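Long-range contacts in Aureochrome1 (Vaucheria frigida, PDB 3UE6), which senses blue light through a flavin mononucleotide held in its PAS/LOV domain and probably relays that signal to the rest of the photoreceptor: residues I50-L55 with I139-G144; T121-L126 with Q146-E151. All coordinates share one frame; numbering follows the deposited sequence.

How the contacts relate
After helix 36-43 the chain runs through strand 48-52, whose last residues and the turn after them supply 50-55. After the helices and strand 109-116 comes 121-126, opening strand 122-133; strand 139-145 then turns back and delivers 139-144, and 146-151 follows it at once. Contact 1 therefore closes a loop of 83 residues, and contact 2 one of 19. Because their segments alternate along the chain, the two loops cross rather than nest. Contact 1 joins the neighbouring strands 48-52 and 139-145, whereas contact 2 ties the start of strand 122-133 to the linker ahead of helix 151-161. Their centres lie about 23 Å apart, on opposite sides of the chain's centre, yet both touch the flavin.

Contact 1 of 2, residues I50-L55 with I139-G144; sequences ITDASL and IVNYVG. With FMN (flavin mononucleotide), chain G.
T51 O is gripped by two donors of the facing strand, the side-chain amide of N141 and the backbone N of Y142, which reach it from opposite faces of its carbonyl plane. The N141 ND2 to T51 O bond is 2.9 Å long and nearly straight, at 174°, and T51 O lies almost in the plane of the N141 amide. With N141 CG beside its own backbone N (chi1 -75°), the amide folds back toward the neighbouring strand. The longer bond, Y142 N to T51 O, comes in above the carbonyl plane, and T51 N returns a bond to Y142 O at 2.9 Å. These reciprocal backbone bonds define T51 and Y142 as an antiparallel hydrogen-bonded pair, flanked by the non-hydrogen-bonded pairs I50 with V143 and D52 with N141.

Just past the strand, A53 CB sits at the ring edge of Y142, 4.1 Å from CE2. T51 and Y142 also line the flavin pocket: T51 CG2 lies 3.5 Å from FMN C7M, and Y142 CB is 3.7 Å from the same methyl. At the end of the strand, D52 OD1 takes S54 N in an Asx turn and also accepts from S54 OG at 2.6 Å, while A53 N bonds to V140 O.

V140 and N141 form a classic beta bulge against L132 of strand 122-133, and strand 48-52 pairs on its other side with 60-63. Helix 36-43 packs on V143, while I50 of the second subunit meets I50 here, placing the sheet face that carries I50 at the interface with that subunit.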
ATOM      1  N   ILE A  50       5.718   2.738   3.172  1.00 78.03           N
ATOM      2  CA  ILE A  50       4.486   3.314   3.692  1.00 65.74           C
ATOM      3  C   ILE A  50       4.840   4.231   4.854  1.00 70.56           C
ATOM      4  O   ILE A  50       5.554   3.829   5.771  1.00 70.88           O
ATOM      5  CB  ILE A  50       3.527   2.242   4.233  1.00 65.82           C
ATOM      6  CG1 ILE A  50       3.327   1.114   3.221  1.00 62.66           C
ATOM      7  CG2 ILE A  50       2.188   2.875   4.595  1.00 71.18           C
ATOM      8  CD1 ILE A  50       2.358   1.448   2.110  1.00 60.61           C
ATOM      9  N   THR A  51       4.346   5.463   4.816  1.00 74.76           N
ATOM     10  CA  THR A  51       4.553   6.392   5.919  1.00 70.38           C
ATOM     11  C   THR A  51       3.252   6.640   6.666  1.00 70.56           C
ATOM     12  O   THR A  51       2.168   6.456   6.114  1.00 71.17           O
ATOM     13  CB  THR A  51       5.119   7.730   5.429  1.00 67.55           C
ATOM     14  OG1 THR A  51       4.128   8.406   4.646  1.00 64.20           O
ATOM     15  CG2 THR A  51       6.366   7.502   4.595  1.00 62.50           C
ATOM     16  N   ASP A  52       3.370   7.052   7.923  1.00 72.56           N
ATOM     17  CA  ASP A  52       2.213   7.410   8.726  1.00 74.63           C
ATOM     18  C   ASP A  52       2.146   8.924   8.873  1.00 74.62           C
ATOM     19  O   ASP A  52       2.966   9.523   9.572  1.00 72.88           O
ATOM     20  CB  ASP A  52       2.298   6.754  10.104  1.00 81.41           C
ATOM     21  CG  ASP A  52       0.985   6.800  10.856  1.00 89.86           C
ATOM     22  OD1 ASP A  52       0.206   7.755  10.646  1.00 88.33           O
ATOM     23  OD2 ASP A  52       0.733   5.874  11.656  1.00 93.65           O
ATOM     24  N   ALA A  53       1.172   9.542   8.213  1.00 71.78           N
ATOM     25  CA  ALA A  53       1.057  10.996   8.226  1.00 71.17           C
ATOM     26  C   ALA A  53       0.605  11.554   9.579  1.00 77.77           C
ATOM     27  O   ALA A  53       0.864  12.716   9.890  1.00 84.02           O
ATOM     28  CB  ALA A  53       0.118  11.462   7.119  1.00 64.24           C
ATOM     29  N   SER A  54      -0.066  10.726  10.377  1.00 76.92           N
ATOM     30  CA  SER A  54      -0.588  11.164  11.672  1.00 85.17           C
ATOM     31  C   SER A  54       0.526  11.270  12.703  1.00 91.31           C
ATOM     32  O   SER A  54       0.378  11.929  13.732  1.00 94.56           O
ATOM     33  CB  SER A  54      -1.662  10.197  12.176  1.00 87.29           C
ATOM     34  OG  SER A  54      -1.096   8.954  12.561  1.00 81.06           O
ATOM     35  N   LEU A  55       1.636  10.599  12.418  1.00 90.84           N
ATOM     36  CA  LEU A  55       2.794  10.613  13.294  1.00 82.06           C
ATOM     37  C   LEU A  55       3.716  11.763  12.920  1.00 91.91           C
ATOM     38  O   LEU A  55       3.798  12.143  11.754  1.00 94.15           O
ATOM     39  CB  LEU A  55       3.532   9.276  13.227  1.00 76.85           C
ATOM     40  CG  LEU A  55       2.842   8.124  13.958  1.00 85.64           C
ATOM     41  CD1 LEU A  55       3.634   6.826  13.833  1.00 84.45           C
ATOM     42  CD2 LEU A  55       2.617   8.482  15.422  1.00 87.03           C
ATOM     43  N   ILE A 139      -5.573  13.021   4.733  1.00 73.26           N
ATOM     44  CA  ILE A 139      -4.450  12.176   4.350  1.00 75.83           C
ATOM     45  C   ILE A 139      -3.860  11.489   5.571  1.00 78.59           C
ATOM     46  O   ILE A 139      -3.342  12.141   6.477  1.00 74.31           O
ATOM     47  CB  ILE A 139      -3.356  12.966   3.627  1.00 71.93           C
ATOM     48  CG1 ILE A 139      -3.804  13.279   2.201  1.00 59.92           C
ATOM     49  CG2 ILE A 139      -2.063  12.161   3.606  1.00 70.98           C
ATOM     50  CD1 ILE A 139      -2.855  14.161   1.452  1.00 62.96           C
ATOM     51  N   VAL A 140      -3.948  10.165   5.586  1.00 78.41           N
ATOM     52  CA  VAL A 140      -3.633   9.399   6.779  1.00 82.71           C
ATOM     53  C   VAL A 140      -2.366   8.563   6.596  1.00 81.18           C
ATOM     54  O   VAL A 140      -1.660   8.263   7.560  1.00 70.51           O
ATOM     55  CB  VAL A 140      -4.829   8.503   7.178  1.00 81.95           C
ATOM     56  CG1 VAL A 140      -4.649   7.094   6.637  1.00 81.73           C
ATOM     57  CG2 VAL A 140      -4.998   8.489   8.687  1.00 87.46           C
ATOM     58  N   ASN A 141      -2.082   8.206   5.347  1.00 82.48           N
ATOM     59  CA  ASN A 141      -0.883   7.457   4.995  1.00 70.20           C
ATOM     60  C   ASN A 141      -0.342   7.924   3.659  1.00 69.22           C
ATOM     61  O   ASN A 141      -1.062   8.519   2.858  1.00 67.29           O
ATOM     62  CB  ASN A 141      -1.186   5.964   4.883  1.00 75.14           C
ATOM     63  CG  ASN A 141      -1.359   5.294   6.225  1.00 78.46           C
ATOM     64  OD1 ASN A 141      -2.451   4.845   6.566  1.00 89.42           O
ATOM     65  ND2 ASN A 141      -0.274   5.198   6.986  1.00 67.39           N
ATOM     66  N   TYR A 142       0.929   7.632   3.413  1.00 69.94           N
ATOM     67  CA  TYR A 142       1.519   7.863   2.105  1.00 65.58           C
ATOM     68  C   TYR A 142       2.176   6.583   1.620  1.00 59.98           C
ATOM     69  O   TYR A 142       2.722   5.821   2.416  1.00 61.98           O
ATOM     70  CB  TYR A 142       2.559   8.983   2.169  1.00 60.20           C
ATOM     71  CG  TYR A 142       1.997  10.391   2.155  1.00 60.07           C
ATOM     72  CD1 TYR A 142       1.742  11.045   0.956  1.00 63.79           C
ATOM     73  CD2 TYR A 142       1.745  11.072   3.337  1.00 55.34           C
ATOM     74  CE1 TYR A 142       1.239  12.334   0.933  1.00 62.36           C
ATOM     75  CE2 TYR A 142       1.242  12.363   3.328  1.00 60.72           C
ATOM     76  CZ  TYR A 142       0.988  12.991   2.122  1.00 67.94           C
ATOM     77  OH  TYR A 142       0.485  14.275   2.098  1.00 71.88           O
ATOM     78  N   VAL A 143       2.111   6.342   0.317  1.00 58.23           N
ATOM     79  CA  VAL A 143       2.871   5.256  -0.283  1.00 66.92           C
ATOM     80  C   VAL A 143       3.911   5.842  -1.237  1.00 67.58           C
ATOM     81  O   VAL A 143       3.579   6.615  -2.133  1.00 63.14           O
ATOM     82  CB  VAL A 143       1.957   4.235  -1.005  1.00 67.65           C
ATOM     83  CG1 VAL A 143       1.014   4.934  -1.980  1.00 71.31           C
ATOM     84  CG2 VAL A 143       2.788   3.169  -1.710  1.00 63.17           C
ATOM     85  N   GLY A 144       5.177   5.504  -1.012  1.00 72.41           N
ATOM     86  CA  GLY A 144       6.253   5.971  -1.868  1.00 69.14           C
ATOM     87  C   GLY A 144       6.772   4.843  -2.736  1.00 68.80           C
ATOM     88  O   GLY A 144       6.944   3.720  -2.266  1.00 73.25           O
TER
HETATM   89  N1  FMN G 500      12.515  11.806  -0.954  1.00 74.23           N
HETATM   90  C2  FMN G 500      13.605  11.312  -1.640  1.00 66.25           C
HETATM   91  O2  FMN G 500      14.558  12.052  -1.897  1.00 62.07           O
HETATM   92  N3  FMN G 500      13.626   9.993  -2.038  1.00 64.57           N
HETATM   93  C4  FMN G 500      12.566   9.162  -1.752  1.00 64.68           C
HETATM   94  O4  FMN G 500      12.586   7.987  -2.104  1.00 61.75           O
HETATM   95  C4A FMN G 500      11.468   9.656  -1.059  1.00 75.93           C
HETATM   96  N5  FMN G 500      10.392   8.837  -0.761  1.00 82.66           N
HETATM   97  C5A FMN G 500       9.305   9.339  -0.076  1.00 82.23           C
HETATM   98  C6  FMN G 500       8.232   8.510   0.216  1.00 86.00           C
HETATM   99  C7  FMN G 500       7.130   9.002   0.905  1.00 81.26           C
HETATM  100  C7M FMN G 500       5.970   8.096   1.218  1.00 75.05           C
HETATM  101  C8  FMN G 500       7.107  10.333   1.303  1.00 80.38           C
HETATM  102  C8M FMN G 500       5.916  10.860   2.047  1.00 82.15           C
HETATM  103  C9  FMN G 500       8.182  11.165   1.010  1.00 82.27           C
HETATM  104  C9A FMN G 500       9.287  10.671   0.318  1.00 79.75           C
HETATM  105  N10 FMN G 500      10.373  11.483   0.030  1.00 66.57           N
HETATM  106  C10 FMN G 500      11.449  10.984  -0.664  1.00 69.83           C
HETATM  107  C1' FMN G 500      10.394  12.932   0.413  1.00 67.72           C
HETATM  108  C2' FMN G 500      10.923  13.214   1.809  1.00 69.10           C
HETATM  109  O2' FMN G 500      10.404  12.279   2.722  1.00 73.45           O
HETATM  110  C3' FMN G 500      10.509  14.628   2.203  1.00 74.42           C
HETATM  111  O3' FMN G 500       9.103  14.751   2.205  1.00 71.98           O
HETATM  112  C4' FMN G 500      11.117  15.632   1.229  1.00 78.42           C
HETATM  113  O4' FMN G 500      12.520  15.562   1.322  1.00 80.41           O
HETATM  114  C5' FMN G 500      10.679  17.069   1.497  1.00 76.59           C
HETATM  115  O5' FMN G 500      10.608  17.306   2.886  1.00 79.39           O
HETATM  116  P   FMN G 500      11.747  18.135   3.668  1.00 73.98           P
HETATM  117  O1P FMN G 500      13.035  17.351   3.573  1.00 84.42           O
HETATM  118  O2P FMN G 500      11.369  18.291   5.118  1.00 76.11           O
HETATM  119  O3P FMN G 500      11.940  19.502   3.057  1.00 66.85           O

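Contact 2 of 2, residues T121-L126 with Q146-E151; sequences TTFWNL and QSKVSE. With FMN (flavin mononucleotide), chain G.
Q146 and N125 meet beside the C4=O4 carbonyl of the flavin, with N125 ND2 3.5 Å from Q146 CG and their amide planes turned 48° apart. Q146 NE2 gives FMN O4 a weak bond of 3.3 Å; the bend at chi2 (73°) swings its amide toward the ring. N125 ND2 lies 3.4 Å from FMN O4 and is hydrogen-bonded to N115, itself a flavin ligand.

The other end of the N125 amide faces the linker: OD1 accepts S147 N at 3.1 Å in a nearly straight bond (169°), tying the flavin-side asparagine to the backbone just after Q146. Next, L126 N bonds to S147 O, and S147 OG returns a 2.8 Å bond to L126 O, in the carbonyl plane and on a lone pair. Farther along, V149 N reaches W124 O, and one water joins W124 N to V149 O.

Around these bonds V149 spreads its methyls, CG2 against W124 CB at 3.8 Å and CG1 against L126 CB. W124, L126 and V149 also pack on helix 151-161, with S150 at its N-cap, a possible route for the light signal from chromophore to C-terminal helix. Asparagine and glutamine beside the flavin O4 edge are characteristic of LOV photosensor pockets.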
ATOM      1  N   THR A 121      26.997   5.545  -2.365  1.00 83.11           N
ATOM      2  CA  THR A 121      26.865   5.479  -3.815  1.00 83.78           C
ATOM      3  C   THR A 121      25.546   6.109  -4.239  1.00 90.09           C
ATOM      4  O   THR A 121      24.551   6.028  -3.517  1.00 94.62           O
ATOM      5  CB  THR A 121      26.933   4.040  -4.337  1.00 82.68           C
ATOM      6  OG1 THR A 121      26.027   3.218  -3.595  1.00 86.66           O
ATOM      7  CG2 THR A 121      28.342   3.486  -4.190  1.00 73.37           C
ATOM      8  N   THR A 122      25.537   6.733  -5.411  1.00 90.48           N
ATOM      9  CA  THR A 122      24.349   7.437  -5.866  1.00 82.88           C
ATOM     10  C   THR A 122      23.641   6.732  -7.011  1.00 81.99           C
ATOM     11  O   THR A 122      24.215   5.889  -7.700  1.00 88.39           O
ATOM     12  CB  THR A 122      24.676   8.874  -6.314  1.00 75.77           C
ATOM     13  OG1 THR A 122      25.453   8.836  -7.516  1.00 79.05           O
ATOM     14  CG2 THR A 122      25.437   9.609  -5.231  1.00 70.58           C
ATOM     15  N   PHE A 123      22.380   7.098  -7.205  1.00 82.80           N
ATOM     16  CA  PHE A 123      21.591   6.611  -8.324  1.00 82.21           C
ATOM     17  C   PHE A 123      20.460   7.596  -8.569  1.00 75.38           C
ATOM     18  O   PHE A 123      20.003   8.260  -7.639  1.00 69.06           O
ATOM     19  CB  PHE A 123      21.040   5.213  -8.025  1.00 83.60           C
ATOM     20  CG  PHE A 123      19.947   5.193  -6.992  1.00 78.55           C
ATOM     21  CD1 PHE A 123      20.245   5.267  -5.641  1.00 75.74           C
ATOM     22  CD2 PHE A 123      18.620   5.086  -7.373  1.00 85.06           C
ATOM     23  CE1 PHE A 123      19.236   5.244  -4.690  1.00 67.67           C
ATOM     24  CE2 PHE A 123      17.609   5.061  -6.430  1.00 82.33           C
ATOM     25  CZ  PHE A 123      17.918   5.141  -5.085  1.00 71.02           C
ATOM     26  N   TRP A 124      20.014   7.710  -9.816  1.00 78.96           N
ATOM     27  CA  TRP A 124      18.878   8.574 -10.112  1.00 72.98           C
ATOM     28  C   TRP A 124      17.566   7.861  -9.822  1.00 72.25           C
ATOM     29  O   TRP A 124      17.357   6.723 -10.244  1.00 72.36           O
ATOM     30  CB  TRP A 124      18.925   9.088 -11.548  1.00 60.54           C
ATOM     31  CG  TRP A 124      19.919  10.170 -11.708  1.00 66.55           C
ATOM     32  CD1 TRP A 124      21.238  10.026 -12.025  1.00 60.69           C
ATOM     33  CD2 TRP A 124      19.708  11.568 -11.532  1.00 68.74           C
ATOM     34  NE1 TRP A 124      21.859  11.250 -12.072  1.00 58.53           N
ATOM     35  CE2 TRP A 124      20.928  12.227 -11.765  1.00 69.16           C
ATOM     36  CE3 TRP A 124      18.588  12.349 -11.202  1.00 66.20           C
ATOM     37  CZ2 TRP A 124      21.080  13.602 -11.688  1.00 53.61           C
ATOM     38  CZ3 TRP A 124      18.735  13.721 -11.122  1.00 68.68           C
ATOM     39  CH2 TRP A 124      19.967  14.332 -11.363  1.00 69.90           C
ATOM     40  N   ASN A 125      16.688   8.541  -9.090  1.00 71.16           N
ATOM     41  CA  ASN A 125      15.453   7.939  -8.607  1.00 65.73           C
ATOM     42  C   ASN A 125      14.199   8.587  -9.186  1.00 57.22           C
ATOM     43  O   ASN A 125      13.882   9.726  -8.851  1.00 66.39           O
ATOM     44  CB  ASN A 125      15.417   8.014  -7.075  1.00 66.98           C
ATOM     45  CG  ASN A 125      14.199   7.338  -6.481  1.00 63.54           C
ATOM     46  OD1 ASN A 125      13.447   6.667  -7.182  1.00 64.58           O
ATOM     47  ND2 ASN A 125      14.009   7.500  -5.176  1.00 51.18           N
ATOM     48  N   LEU A 126      13.500   7.870 -10.068  1.00 60.28           N
ATOM     49  CA  LEU A 126      12.152   8.272 -10.484  1.00 59.48           C
ATOM     50  C   LEU A 126      11.182   7.827  -9.404  1.00 57.32           C
ATOM     51  O   LEU A 126      10.843   6.648  -9.285  1.00 63.40           O
ATOM     52  CB  LEU A 126      11.740   7.669 -11.830  1.00 66.31           C
ATOM     53  CG  LEU A 126      10.313   8.028 -12.288  1.00 67.14           C
ATOM     54  CD1 LEU A 126      10.041   9.523 -12.134  1.00 62.82           C
ATOM     55  CD2 LEU A 126      10.034   7.578 -13.720  1.00 60.12           C
ATOM     56  N   GLN A 146       9.919   3.855  -5.345  1.00 70.47           N
ATOM     57  CA  GLN A 146      11.229   4.211  -5.878  1.00 69.58           C
ATOM     58  C   GLN A 146      11.601   3.319  -7.058  1.00 65.80           C
ATOM     59  O   GLN A 146      11.147   2.180  -7.156  1.00 66.97           O
ATOM     60  CB  GLN A 146      12.299   4.111  -4.789  1.00 67.80           C
ATOM     61  CG  GLN A 146      12.074   5.028  -3.602  1.00 69.51           C
ATOM     62  CD  GLN A 146      10.945   4.561  -2.704  1.00 65.52           C
ATOM     63  OE1 GLN A 146      10.572   3.386  -2.711  1.00 71.84           O
ATOM     64  NE2 GLN A 146      10.393   5.483  -1.921  1.00 56.90           N
ATOM     65  N   SER A 147      12.430   3.847  -7.952  1.00 68.34           N
ATOM     66  CA  SER A 147      12.894   3.088  -9.104  1.00 79.36           C
ATOM     67  C   SER A 147      14.141   3.717  -9.708  1.00 79.77           C
ATOM     68  O   SER A 147      14.127   4.880 -10.110  1.00 75.94           O
ATOM     69  CB  SER A 147      11.789   2.970 -10.159  1.00 83.27           C
ATOM     70  OG  SER A 147      11.442   4.240 -10.685  1.00 87.53           O
ATOM     71  N   LYS A 148      15.219   2.940  -9.749  1.00 82.04           N
ATOM     72  CA  LYS A 148      16.467   3.361 -10.373  1.00 75.18           C
ATOM     73  C   LYS A 148      16.247   3.508 -11.877  1.00 67.18           C
ATOM     74  O   LYS A 148      15.535   2.705 -12.489  1.00 63.13           O
ATOM     75  CB  LYS A 148      17.555   2.320 -10.096  1.00 78.62           C
ATOM     76  CG  LYS A 148      18.937   2.647 -10.644  1.00 82.70           C
ATOM     77  CD  LYS A 148      19.706   1.365 -10.932  1.00 86.55           C
ATOM     78  CE  LYS A 148      19.543   0.353  -9.803  1.00 85.93           C
ATOM     79  NZ  LYS A 148      20.076  -0.992 -10.158  1.00 88.54           N
ATOM     80  N   VAL A 149      16.837   4.543 -12.467  1.00 64.05           N
ATOM     81  CA  VAL A 149      16.719   4.763 -13.906  1.00 69.53           C
ATOM     82  C   VAL A 149      18.085   5.021 -14.535  1.00 77.14           C
ATOM     83  O   VAL A 149      19.034   5.411 -13.853  1.00 77.17           O
ATOM     84  CB  VAL A 149      15.768   5.942 -14.241  1.00 68.81           C
ATOM     85  CG1 VAL A 149      14.337   5.613 -13.832  1.00 66.75           C
ATOM     86  CG2 VAL A 149      16.242   7.219 -13.574  1.00 66.70           C
ATOM     87  N   SER A 150      18.175   4.794 -15.839  1.00 79.18           N
ATOM     88  CA  SER A 150      19.415   5.004 -16.572  1.00 80.72           C
ATOM     89  C   SER A 150      19.755   6.488 -16.689  1.00 84.04           C
ATOM     90  O   SER A 150      18.883   7.348 -16.582  1.00 82.81           O
ATOM     91  CB  SER A 150      19.318   4.381 -17.964  1.00 87.31           C
ATOM     92  OG  SER A 150      18.310   5.007 -18.732  1.00 97.01           O
ATOM     93  N   GLU A 151      21.035   6.773 -16.905  1.00 93.72           N
ATOM     94  CA  GLU A 151      21.512   8.134 -17.097  1.00 95.81           C
ATOM     95  C   GLU A 151      20.688   8.804 -18.190  1.00 90.15           C
ATOM     96  O   GLU A 151      20.314   9.970 -18.078  1.00 86.79           O
ATOM     97  CB  GLU A 151      22.994   8.110 -17.495  1.00112.15           C
ATOM     98  CG  GLU A 151      23.785   9.360 -17.126  1.00118.01           C
ATOM     99  CD  GLU A 151      24.300   9.324 -15.699  1.00116.49           C
ATOM    100  OE1 GLU A 151      24.055   8.318 -15.003  1.00114.12           O
ATOM    101  OE2 GLU A 151      24.952  10.301 -15.273  1.00115.78           O
TER
HETATM  102  N1  FMN G 500      12.515  11.806  -0.954  1.00 74.23           N
HETATM  103  C2  FMN G 500      13.605  11.312  -1.640  1.00 66.25           C
HETATM  104  O2  FMN G 500      14.558  12.052  -1.897  1.00 62.07           O
HETATM  105  N3  FMN G 500      13.626   9.993  -2.038  1.00 64.57           N
HETATM  106  C4  FMN G 500      12.566   9.162  -1.752  1.00 64.68           C
HETATM  107  O4  FMN G 500      12.586   7.987  -2.104  1.00 61.75           O
HETATM  108  C4A FMN G 500      11.468   9.656  -1.059  1.00 75.93           C
HETATM  109  N5  FMN G 500      10.392   8.837  -0.761  1.00 82.66           N
HETATM  110  C5A FMN G 500       9.305   9.339  -0.076  1.00 82.23           C
HETATM  111  C6  FMN G 500       8.232   8.510   0.216  1.00 86.00           C
HETATM  112  C7  FMN G 500       7.130   9.002   0.905  1.00 81.26           C
HETATM  113  C7M FMN G 500       5.970   8.096   1.218  1.00 75.05           C
HETATM  114  C8  FMN G 500       7.107  10.333   1.303  1.00 80.38           C
HETATM  115  C8M FMN G 500       5.916  10.860   2.047  1.00 82.15           C
HETATM  116  C9  FMN G 500       8.182  11.165   1.010  1.00 82.27           C
HETATM  117  C9A FMN G 500       9.287  10.671   0.318  1.00 79.75           C
HETATM  118  N10 FMN G 500      10.373  11.483   0.030  1.00 66.57           N
HETATM  119  C10 FMN G 500      11.449  10.984  -0.664  1.00 69.83           C
HETATM  120  C1' FMN G 500      10.394  12.932   0.413  1.00 67.72           C
HETATM  121  C2' FMN G 500      10.923  13.214   1.809  1.00 69.10           C
HETATM  122  O2' FMN G 500      10.404  12.279   2.722  1.00 73.45           O
HETATM  123  C3' FMN G 500      10.509  14.628   2.203  1.00 74.42           C
HETATM  124  O3' FMN G 500       9.103  14.751   2.205  1.00 71.98           O
HETATM  125  C4' FMN G 500      11.117  15.632   1.229  1.00 78.42           C
HETATM  126  O4' FMN G 500      12.520  15.562   1.322  1.00 80.41           O
HETATM  127  C5' FMN G 500      10.679  17.069   1.497  1.00 76.59           C
HETATM  128  O5' FMN G 500      10.608  17.306   2.886  1.00 79.39           O
HETATM  129  P   FMN G 500      11.747  18.135   3.668  1.00 73.98           P
HETATM  130  O1P FMN G 500      13.035  17.351   3.573  1.00 84.42           O
HETATM  131  O2P FMN G 500      11.369  18.291   5.118  1.00 76.11           O
HETATM  132  O3P FMN G 500      11.940  19.502   3.057  1.00 66.85           O
HETATM  133  O   HOH W   1      21.227   5.612 -11.547  1.00 82.52           O